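Local coordinates for folylpolyglutamate synthase protein FOLC (Mycobacterium tuberculosis, PDB 2VOS), which probably uses ATP to add L-glutamate to dihydropteroate and, successively, to tetrahydrofolate, forming dihydrofolate and folylpolyglutamates, at residues A52-L57 and L130-I134; G283-I289 and Q320-V326; T404-S408 and S471-A475; A443-V447 and R463-V467. Numbering follows the deposited sequence.

Interaction 1. Residues A52-L57 and L130-I134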
loop_
_atom_site.group_PDB
_atom_site.type_symbol
_atom_site.label_atom_id
_atom_site.label_comp_id
_atom_site.label_asym_id
_atom_site.label_seq_id
_atom_site.Cartn_x
_atom_site.Cartn_y
_atom_site.Cartn_z
ATOM N N ALA A 52 20.178 -2.263 -16.887
ATOM C CA ALA A 52 20.693 -3.154 -17.896
ATOM C C ALA A 52 19.601 -4.080 -18.429
ATOM O O ALA A 52 19.522 -4.324 -19.634
ATOM C CB ALA A 52 21.888 -3.967 -17.349
ATOM N N LEU A 53 18.820 -4.669 -17.521
ATOM C CA LEU A 53 17.741 -5.586 -17.945
ATOM C C LEU A 53 16.724 -4.864 -18.850
ATOM O O LEU A 53 16.317 -5.407 -19.909
ATOM C CB LEU A 53 17.047 -6.172 -16.743
ATOM C CG LEU A 53 15.893 -7.153 -17.103
ATOM C CD1 LEU A 53 16.342 -8.304 -18.062
ATOM C CD2 LEU A 53 15.209 -7.701 -15.846
HETATM N N MSE A 54 16.276 -3.671 -18.444
HETATM C CA MSE A 54 15.353 -2.877 -19.281
HETATM C C MSE A 54 15.977 -2.628 -20.674
HETATM O O MSE A 54 15.298 -2.752 -21.676
HETATM C CB MSE A 54 15.067 -1.511 -18.664
HETATM C CG MSE A 54 14.093 -1.485 -17.516
HETATM SE SE MSE A 54 12.414 -2.471 -17.915
HETATM C CE MSE A 54 13.010 -3.742 -16.661
ATOM N N ASP A 55 17.271 -2.276 -20.744
ATOM C CA ASP A 55 17.916 -2.171 -22.063
ATOM C C ASP A 55 17.780 -3.428 -22.938
ATOM O O ASP A 55 17.448 -3.335 -24.122
ATOM C CB ASP A 55 19.405 -1.852 -21.950
ATOM C CG ASP A 55 19.634 -0.456 -21.574
ATOM O OD1 ASP A 55 18.616 0.251 -21.282
ATOM O OD2 ASP A 55 20.818 -0.055 -21.556
ATOM N N LEU A 56 18.109 -4.572 -22.370
ATOM C CA LEU A 56 17.971 -5.846 -23.079
ATOM C C LEU A 56 16.526 -6.102 -23.531
ATOM O O LEU A 56 16.292 -6.740 -24.554
ATOM C CB LEU A 56 18.394 -7.009 -22.161
ATOM C CG LEU A 56 19.905 -7.157 -21.919
ATOM C CD1 LEU A 56 20.167 -8.322 -20.956
ATOM C CD2 LEU A 56 20.619 -7.397 -23.251
ATOM N N LEU A 57 15.567 -5.660 -22.721
ATOM C CA LEU A 57 14.120 -5.914 -22.997
ATOM C C LEU A 57 13.611 -4.966 -24.051
ATOM O O LEU A 57 12.445 -5.068 -24.455
ATOM C CB LEU A 57 13.307 -5.672 -21.740
ATOM C CG LEU A 57 12.855 -6.878 -20.913
ATOM C CD1 LEU A 57 13.382 -8.166 -21.402
ATOM C CD2 LEU A 57 13.027 -6.738 -19.423
ATOM N N LEU A 130 16.728 -13.105 -20.297
ATOM C CA LEU A 130 17.436 -11.830 -20.190
ATOM C C LEU A 130 17.822 -11.580 -18.737
ATOM O O LEU A 130 18.879 -11.018 -18.450
ATOM C CB LEU A 130 16.563 -10.664 -20.726
ATOM C CG LEU A 130 16.193 -10.689 -22.232
ATOM C CD1 LEU A 130 17.421 -11.154 -23.041
ATOM C CD2 LEU A 130 14.939 -11.590 -22.497
ATOM N N VAL A 131 16.947 -11.970 -17.815
ATOM C CA VAL A 131 17.281 -11.961 -16.392
ATOM C C VAL A 131 18.495 -12.855 -16.105
ATOM O O VAL A 131 19.402 -12.437 -15.397
ATOM C CB VAL A 131 16.090 -12.457 -15.527
ATOM C CG1 VAL A 131 16.524 -12.688 -14.062
ATOM C CG2 VAL A 131 14.918 -11.480 -15.635
ATOM N N ALA A 132 18.500 -14.082 -16.632
ATOM C CA ALA A 132 19.676 -14.996 -16.467
ATOM C C ALA A 132 20.963 -14.328 -16.973
ATOM O O ALA A 132 22.042 -14.482 -16.412
ATOM C CB ALA A 132 19.460 -16.301 -17.228
ATOM N N LEU A 133 20.845 -13.584 -18.068
ATOM C CA LEU A 133 22.032 -12.985 -18.667
ATOM C C LEU A 133 22.569 -11.882 -17.762
ATOM O O LEU A 133 23.772 -11.793 -17.542
ATOM C CB LEU A 133 21.695 -12.437 -20.053
ATOM C CG LEU A 133 22.867 -11.893 -20.867
ATOM C CD1 LEU A 133 23.962 -12.979 -21.053
ATOM C CD2 LEU A 133 22.348 -11.403 -22.228
ATOM N N ILE A 134 21.684 -11.047 -17.234
ATOM C CA ILE A 134 22.098 -10.028 -16.261
ATOM C C ILE A 134 22.657 -10.675 -14.996
ATOM O O ILE A 134 23.679 -10.201 -14.466
ATOM C CB ILE A 134 20.959 -9.041 -15.872
ATOM C CG1 ILE A 134 20.458 -8.251 -17.082
ATOM C CG2 ILE A 134 21.436 -8.063 -14.768
ATOM C CD1 ILE A 134 21.574 -7.537 -17.877
#

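Interaction 2. Residues G283-I289 and Q320-V326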
loop_
_atom_site.group_PDB
_atom_site.type_symbol
_atom_site.label_atom_id
_atom_site.label_comp_id
_atom_site.label_asym_id
_atom_site.label_seq_id
_atom_site.Cartn_x
_atom_site.Cartn_y
_atom_site.Cartn_z
ATOM N N GLY A 283 -8.661 21.318 -11.022
ATOM C CA GLY A 283 -9.582 21.904 -11.972
ATOM C C GLY A 283 -10.917 22.349 -11.380
ATOM O O GLY A 283 -11.799 22.808 -12.113
ATOM N N GLY A 284 -11.083 22.276 -10.058
ATOM C CA GLY A 284 -12.295 22.819 -9.446
ATOM C C GLY A 284 -12.889 21.924 -8.360
ATOM O O GLY A 284 -12.241 20.985 -7.882
ATOM N N VAL A 285 -14.133 22.192 -7.987
ATOM C CA VAL A 285 -14.783 21.445 -6.938
ATOM C C VAL A 285 -15.580 20.254 -7.501
ATOM O O VAL A 285 -16.376 20.400 -8.422
ATOM C CB VAL A 285 -15.718 22.360 -6.146
ATOM C CG1 VAL A 285 -16.445 21.599 -5.023
ATOM C CG2 VAL A 285 -14.922 23.545 -5.593
ATOM N N TYR A 286 -15.357 19.060 -6.952
ATOM C CA TYR A 286 -16.107 17.898 -7.334
ATOM C C TYR A 286 -16.937 17.487 -6.117
ATOM O O TYR A 286 -16.381 17.278 -5.057
ATOM C CB TYR A 286 -15.161 16.768 -7.740
ATOM C CG TYR A 286 -14.187 17.104 -8.889
ATOM C CD1 TYR A 286 -14.453 16.734 -10.209
ATOM C CD2 TYR A 286 -13.033 17.796 -8.643
ATOM C CE1 TYR A 286 -13.554 17.056 -11.267
ATOM C CE2 TYR A 286 -12.135 18.132 -9.683
ATOM C CZ TYR A 286 -12.391 17.730 -10.988
ATOM O OH TYR A 286 -11.466 18.023 -11.995
ATOM N N SER A 287 -18.258 17.338 -6.276
ATOM C CA SER A 287 -19.202 17.112 -5.140
ATOM C C SER A 287 -19.835 15.723 -5.120
ATOM O O SER A 287 -19.847 15.079 -6.126
ATOM C CB SER A 287 -20.336 18.133 -5.230
ATOM O OG SER A 287 -19.772 19.443 -5.211
ATOM N N ASP A 288 -20.400 15.316 -3.984
ATOM C CA ASP A 288 -21.117 14.051 -3.849
ATOM C C ASP A 288 -20.287 12.864 -4.315
ATOM O O ASP A 288 -20.782 11.983 -5.018
ATOM C CB ASP A 288 -22.427 14.061 -4.641
ATOM C CG ASP A 288 -23.484 12.972 -4.111
ATOM O OD1 ASP A 288 -23.487 12.661 -2.850
ATOM O OD2 ASP A 288 -24.342 12.461 -4.949
ATOM N N ILE A 289 -19.015 12.857 -3.946
ATOM C CA ILE A 289 -18.194 11.716 -4.201
ATOM C C ILE A 289 -18.440 10.655 -3.115
ATOM O O ILE A 289 -18.115 10.889 -1.941
ATOM C CB ILE A 289 -16.743 12.100 -4.220
ATOM C CG1 ILE A 289 -16.482 12.965 -5.459
ATOM C CG2 ILE A 289 -15.862 10.815 -4.302
ATOM C CD1 ILE A 289 -15.166 13.701 -5.406
ATOM N N GLN A 320 -11.548 21.071 -16.172
ATOM C CA GLN A 320 -11.962 20.103 -15.184
ATOM C C GLN A 320 -12.214 18.692 -15.777
ATOM O O GLN A 320 -12.766 18.543 -16.876
ATOM C CB GLN A 320 -13.223 20.652 -14.474
ATOM C CG GLN A 320 -13.495 19.994 -13.101
ATOM C CD GLN A 320 -14.549 20.767 -12.277
ATOM O OE1 GLN A 320 -15.107 21.782 -12.724
ATOM N NE2 GLN A 320 -14.812 20.282 -11.060
ATOM N N LEU A 321 -11.873 17.646 -15.042
ATOM C CA LEU A 321 -12.251 16.285 -15.482
ATOM C C LEU A 321 -13.777 16.130 -15.398
ATOM O O LEU A 321 -14.385 16.737 -14.552
ATOM C CB LEU A 321 -11.607 15.237 -14.573
ATOM C CG LEU A 321 -10.079 15.119 -14.499
ATOM C CD1 LEU A 321 -9.738 14.036 -13.474
ATOM C CD2 LEU A 321 -9.530 14.792 -15.874
ATOM N N ASP A 322 -14.382 15.307 -16.247
ATOM C CA ASP A 322 -15.836 15.008 -16.173
ATOM C C ASP A 322 -16.181 14.584 -14.745
ATOM O O ASP A 322 -15.693 13.559 -14.319
ATOM C CB ASP A 322 -16.099 13.799 -17.042
ATOM C CG ASP A 322 -17.558 13.418 -17.107
ATOM O OD1 ASP A 322 -18.403 13.911 -16.332
ATOM O OD2 ASP A 322 -17.878 12.663 -18.036
ATOM N N GLY A 323 -17.029 15.325 -14.034
ATOM C CA GLY A 323 -17.399 14.961 -12.647
ATOM C C GLY A 323 -18.092 13.600 -12.493
ATOM O O GLY A 323 -17.913 12.923 -11.480
ATOM N N ASP A 324 -18.891 13.187 -13.486
ATOM C CA ASP A 324 -19.502 11.839 -13.438
ATOM C C ASP A 324 -18.429 10.759 -13.480
ATOM O O ASP A 324 -18.584 9.714 -12.848
ATOM C CB ASP A 324 -20.462 11.621 -14.621
ATOM C CG ASP A 324 -21.708 12.492 -14.525
ATOM O OD1 ASP A 324 -21.897 13.174 -13.479
ATOM O OD2 ASP A 324 -22.529 12.508 -15.463
ATOM N N ALA A 325 -17.359 10.977 -14.260
ATOM C CA ALA A 325 -16.319 9.951 -14.341
ATOM C C ALA A 325 -15.530 9.906 -13.013
ATOM O O ALA A 325 -15.135 8.833 -12.485
ATOM C CB ALA A 325 -15.369 10.268 -15.528
ATOM N N VAL A 326 -15.285 11.087 -12.438
ATOM C CA VAL A 326 -14.619 11.115 -11.127
ATOM C C VAL A 326 -15.513 10.391 -10.070
ATOM O O VAL A 326 -15.009 9.624 -9.284
ATOM C CB VAL A 326 -14.365 12.548 -10.685
ATOM C CG1 VAL A 326 -14.017 12.640 -9.183
ATOM C CG2 VAL A 326 -13.308 13.278 -11.661
#

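Interaction 3. Residues T404-S408 and S471-A475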
loop_
_atom_site.group_PDB
_atom_site.type_symbol
_atom_site.label_atom_id
_atom_site.label_comp_id
_atom_site.label_asym_id
_atom_site.label_seq_id
_atom_site.Cartn_x
_atom_site.Cartn_y
_atom_site.Cartn_z
ATOM N N THR A 404 0.068 -13.172 18.088
ATOM C CA THR A 404 0.370 -14.416 17.434
ATOM C C THR A 404 1.502 -14.194 16.426
ATOM O O THR A 404 2.239 -13.208 16.514
ATOM C CB THR A 404 -0.941 -15.050 16.807
ATOM O OG1 THR A 404 -0.653 -16.357 16.307
ATOM C CG2 THR A 404 -1.500 -14.213 15.680
ATOM N N HIS A 405 1.663 -15.138 15.501
ATOM C CA HIS A 405 2.759 -15.149 14.515
ATOM C C HIS A 405 2.062 -15.379 13.183
ATOM O O HIS A 405 1.321 -16.354 13.064
ATOM C CB HIS A 405 3.685 -16.340 14.807
ATOM C CG HIS A 405 4.936 -16.368 13.987
ATOM N ND1 HIS A 405 4.930 -16.569 12.619
ATOM C CD2 HIS A 405 6.239 -16.232 14.344
ATOM C CE1 HIS A 405 6.172 -16.538 12.166
ATOM N NE2 HIS A 405 6.988 -16.351 13.196
ATOM N N ASN A 406 2.295 -14.527 12.191
ATOM C CA ASN A 406 1.537 -14.607 10.941
ATOM C C ASN A 406 2.163 -15.546 9.915
ATOM O O ASN A 406 1.712 -15.583 8.749
ATOM C CB ASN A 406 1.401 -13.239 10.324
ATOM C CG ASN A 406 2.781 -12.581 10.021
ATOM O OD1 ASN A 406 3.816 -13.253 9.918
ATOM N ND2 ASN A 406 2.769 -11.254 9.870
ATOM N N GLY A 407 3.218 -16.263 10.328
ATOM C CA GLY A 407 3.877 -17.177 9.423
ATOM C C GLY A 407 5.041 -16.594 8.630
ATOM O O GLY A 407 5.738 -17.315 7.936
ATOM N N SER A 408 5.293 -15.289 8.707
ATOM C CA SER A 408 6.456 -14.764 7.992
ATOM C C SER A 408 7.699 -15.039 8.805
ATOM O O SER A 408 7.668 -14.970 10.032
ATOM C CB SER A 408 6.306 -13.262 7.773
ATOM O OG SER A 408 7.577 -12.697 7.585
ATOM N N SER A 471 0.479 -6.165 10.278
ATOM C CA SER A 471 1.335 -6.438 9.152
ATOM C C SER A 471 0.485 -6.656 7.911
ATOM O O SER A 471 -0.669 -7.102 7.985
ATOM C CB SER A 471 2.179 -7.681 9.477
ATOM O OG SER A 471 2.927 -8.119 8.372
ATOM N N VAL A 472 1.065 -6.390 6.751
ATOM C CA VAL A 472 0.468 -6.836 5.491
ATOM C C VAL A 472 0.236 -8.345 5.466
ATOM O O VAL A 472 -0.811 -8.837 5.022
ATOM C CB VAL A 472 1.393 -6.454 4.281
ATOM C CG1 VAL A 472 0.777 -6.958 2.987
ATOM C CG2 VAL A 472 1.531 -4.933 4.242
ATOM N N VAL A 473 1.197 -9.086 6.001
ATOM C CA VAL A 473 1.139 -10.534 5.972
ATOM C C VAL A 473 -0.002 -11.070 6.876
ATOM O O VAL A 473 -0.685 -12.072 6.542
ATOM C CB VAL A 473 2.500 -11.124 6.437
ATOM C CG1 VAL A 473 2.415 -12.657 6.522
ATOM C CG2 VAL A 473 3.642 -10.694 5.479
ATOM N N THR A 474 -0.231 -10.379 7.982
ATOM C CA THR A 474 -1.268 -10.760 8.944
ATOM C C THR A 474 -2.630 -10.553 8.261
ATOM O O THR A 474 -3.507 -11.429 8.268
ATOM C CB THR A 474 -1.230 -9.861 10.226
ATOM O OG1 THR A 474 0.087 -9.860 10.833
ATOM C CG2 THR A 474 -2.269 -10.370 11.311
ATOM N N ALA A 475 -2.831 -9.357 7.712
ATOM C CA ALA A 475 -4.021 -9.051 6.947
ATOM C C ALA A 475 -4.219 -9.988 5.769
ATOM O O ALA A 475 -5.329 -10.513 5.572
ATOM C CB ALA A 475 -3.988 -7.574 6.504
#

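Interaction 4. Residues A443-V447 and R463-V467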
loop_
_atom_site.group_PDB
_atom_site.type_symbol
_atom_site.label_atom_id
_atom_site.label_comp_id
_atom_site.label_asym_id
_atom_site.label_seq_id
_atom_site.Cartn_x
_atom_site.Cartn_y
_atom_site.Cartn_z
ATOM N N ALA A 443 -10.024 -14.845 19.828
ATOM C CA ALA A 443 -10.722 -13.563 19.780
ATOM C C ALA A 443 -12.204 -13.834 19.769
ATOM O O ALA A 443 -13.002 -13.095 20.359
ATOM C CB ALA A 443 -10.322 -12.726 18.530
ATOM N N THR A 444 -12.597 -14.891 19.082
ATOM C CA THR A 444 -14.002 -15.142 18.909
ATOM C C THR A 444 -14.620 -15.498 20.253
ATOM O O THR A 444 -15.716 -15.058 20.557
ATOM C CB THR A 444 -14.274 -16.281 17.892
ATOM O OG1 THR A 444 -13.757 -15.877 16.615
ATOM C CG2 THR A 444 -15.821 -16.609 17.821
ATOM N N SER A 445 -13.930 -16.291 21.052
ATOM C CA SER A 445 -14.510 -16.646 22.322
ATOM C C SER A 445 -14.536 -15.399 23.244
ATOM O O SER A 445 -15.452 -15.234 24.024
ATOM C CB SER A 445 -13.837 -17.882 22.943
ATOM O OG SER A 445 -12.521 -17.578 23.351
ATOM N N LEU A 446 -13.578 -14.492 23.102
ATOM C CA LEU A 446 -13.616 -13.280 23.910
ATOM C C LEU A 446 -14.826 -12.410 23.526
ATOM O O LEU A 446 -15.535 -11.862 24.353
ATOM C CB LEU A 446 -12.307 -12.500 23.760
ATOM C CG LEU A 446 -11.011 -13.123 24.283
ATOM C CD1 LEU A 446 -9.795 -12.221 23.967
ATOM C CD2 LEU A 446 -11.091 -13.410 25.783
ATOM N N VAL A 447 -15.098 -12.326 22.239
ATOM C CA VAL A 447 -16.186 -11.512 21.761
ATOM C C VAL A 447 -17.558 -12.170 22.137
ATOM O O VAL A 447 -18.513 -11.462 22.403
ATOM C CB VAL A 447 -15.992 -11.347 20.238
ATOM C CG1 VAL A 447 -17.314 -11.365 19.548
ATOM C CG2 VAL A 447 -15.179 -10.108 19.926
ATOM N N ARG A 463 -22.535 -5.307 18.178
ATOM C CA ARG A 463 -21.651 -4.204 18.500
ATOM C C ARG A 463 -20.281 -4.637 19.037
ATOM O O ARG A 463 -19.626 -3.908 19.777
ATOM C CB ARG A 463 -22.373 -3.182 19.410
ATOM C CG ARG A 463 -23.308 -2.248 18.564
ATOM C CD ARG A 463 -24.193 -1.319 19.419
ATOM N NE ARG A 463 -23.393 -0.382 20.209
ATOM C CZ ARG A 463 -23.853 0.324 21.253
ATOM N NH1 ARG A 463 -25.125 0.184 21.632
ATOM N NH2 ARG A 463 -23.044 1.161 21.932
ATOM N N THR A 464 -19.857 -5.833 18.654
ATOM C CA THR A 464 -18.552 -6.346 19.020
ATOM C C THR A 464 -17.799 -6.571 17.729
ATOM O O THR A 464 -18.398 -6.718 16.666
ATOM C CB THR A 464 -18.641 -7.691 19.760
ATOM O OG1 THR A 464 -19.246 -8.655 18.913
ATOM C CG2 THR A 464 -19.533 -7.575 21.021
ATOM N N GLY A 465 -16.480 -6.615 17.827
ATOM C CA GLY A 465 -15.630 -6.835 16.657
ATOM C C GLY A 465 -14.240 -7.363 16.988
ATOM O O GLY A 465 -13.765 -7.290 18.127
ATOM N N ILE A 466 -13.625 -7.909 15.956
ATOM C CA ILE A 466 -12.290 -8.455 15.977
ATOM C C ILE A 466 -11.537 -7.702 14.876
ATOM O O ILE A 466 -12.054 -7.537 13.754
ATOM C CB ILE A 466 -12.329 -9.927 15.604
ATOM C CG1 ILE A 466 -13.151 -10.667 16.651
ATOM C CG2 ILE A 466 -10.939 -10.531 15.634
ATOM C CD1 ILE A 466 -13.538 -12.029 16.244
ATOM N N VAL A 467 -10.346 -7.210 15.204
ATOM C CA VAL A 467 -9.576 -6.456 14.237
ATOM C C VAL A 467 -8.226 -7.129 14.087
ATOM O O VAL A 467 -7.437 -7.266 15.051
ATOM C CB VAL A 467 -9.369 -5.025 14.712
ATOM C CG1 VAL A 467 -8.533 -4.274 13.677
ATOM C CG2 VAL A 467 -10.731 -4.356 14.908
#

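Interaction 1. Residues A52-L57 and L130-I134
Leu130 opens this helix-to-helix contact by lying between three leucines of A52-L57: its CB is 3.6 Å from Leu53 CD1, and its CG is 3.9 Å from Leu57 CD1 and 4.3 Å from Leu56 CB. Val131 points sideways, yet its CG2 still comes within 3.8 Å of Leu53 CD2. Both Leu53 and Val131 also touch helix 151-165, through Ala157 and Val154, so a third helix packs against this edge. Leu133 is at the exposed margin, where its CD2 meets Leu56 CD1 at 4.0 Å. One turn on from Leu130, Ile134 brings CD1 to 3.5 Å from Leu56 CD1 and 3.6 Å from Ala52 CB; the small alanine leaves room for the long isoleucine branch, and the backbones approach to 6.4 Å between Leu53 CA and Ile134 CA. No hydrogen bond crosses, which suits purely aliphatic residues. The axes pass 9.7 Å apart at 139°, an inclined crossing, more antiparallel than parallel, of helices 48-56 and 117-140 away from the nucleotide and metal sites.

Interaction 2. Residues G283-I289 and Q320-V326
Two hydrogen bonds fix the loop ahead of helix 323-331 to strand 284-291. Gln320 NE2 donates to the backbone Val285 O (3.1 Å), a carbonyl on this edge strand of the Mur ligase middle domain, and lies over one face of the Tyr286 ring. Leu321 N donates to Tyr286 OH (3.1 Å). The hydroxyl is also hydrogen-bonded to Glu310 of helix 296-312, whose carboxylate takes Gly283 N as well. Tyrosine fits because its ring is apolar enough to be buried against Val326, with CE1 to CG2 at 3.8 Å, yet ends in a polar group; Ile289 CD1 meets Val326 CG1 at 4.1 Å. Gly283, with no side chain to strike Gln320, lets its CA lie 4.4 Å from Gln320 CA. At the helix start, Asp322 is the N-cap: its OD1 accepts from Asp324 N at 3.0 Å. Arg327 pairs with Asp324 and donates to Ser287 O. The tyrosine hydroxyl can thus be buried without losing its polar partners, joining strand, loop and helix at one point.

Interaction 3. Residues T404-S408 and S471-A475
This is a small, buried polar contact in which a loop following strand 400-403 is tied by one side chain to the first turn of helix 472-481. The side chain is Asn406, whose ND2 donates to Thr474 OG1 at 3.2 Å. The other end of the amide works within the loop, since Asn406 OD1 accepts from Ser408 N at 2.8 Å and forms an Asx turn. Asparagine suits the place because it offers a donor and an acceptor on one short side chain. Gly407, with a positive phi of 91°, follows it at a bend where a side chain would strike the preceding carbonyl, and its N donates to His405 ND1 at 2.9 Å. Across the gap, Val473 packs its CB 3.4 Å from Asn406 ND2 and its CG1 4.1 Å from Ser408 CB. Ser471 is the N-cap, its OG accepting from Val473 N at 3.1 Å, and its side chain lies about 5 Å from that of His354, a magnesium ligand. Thr474 OG1 also bonds to Ser380 O, while Thr404 packs on helix 436-451, so the contact bridges the ends of neighbouring strands 374-379, 400-403 and 464-469 and the helix that follows the last.

Interaction 4. Residues A443-V447 and R463-V467
Val447 lies over strand 464-469, its CG2 3.6 Å from Gly465 O and 3.9 Å from Ile466 CG1, while its CG1 reaches 3.4 Å from Thr464 OG1. A branched, compact valine fills this space, and Gly465, which carries no side chain, lies between two residues whose CB atoms point to the helix. One helical turn earlier, Ala443 sets its CB 3.7 Å from Ile466 CG2; a methyl group lets the helix come close, with 6.6 Å between Ala443 CA and Ile466 CA. The segments of helix and strand run nearly antiparallel, at 161° with axes 8.7 Å apart, as expected in a beta-alpha-beta crossover, here strand 430-432, helix 436-451 and strand 464-469 in the sheet of the C-terminal glutamate ligase domain. Ala443 and Val447 also touch Val376 on strand 374-379, the parallel neighbour of 464-469, so the helix straddles both strands. Thr444 CB points away, but its OG1 stands 3.9 Å from Ile466 CD1 and is hydrogen-bonded to Ile440 O in its own helix.

Overall arrangement
The four contacts spread over the whole monomer, and no two touch across space. Interaction 1 comes first along the chain, pairing helices 48-56 and 117-140, with helix 151-165 against them; interaction 2 follows, tying the three-stranded sheet to helix 323-331, with centres 43 Å apart. Interactions 3 and 4 both belong to the C-terminal domain and its six-stranded sheet, centres 19 Å apart. Helix 436-451, which carries one side of interaction 4, is also touched by Thr404 of interaction 3, and interaction 4 is nested inside the loop closed by interaction 3. Interactions 1 and 4 are 51 Å apart on opposite sides of the chain's centre. Interaction 3 lies nearest the bound ADP and magnesium; the others join separate parts of the fold farther away.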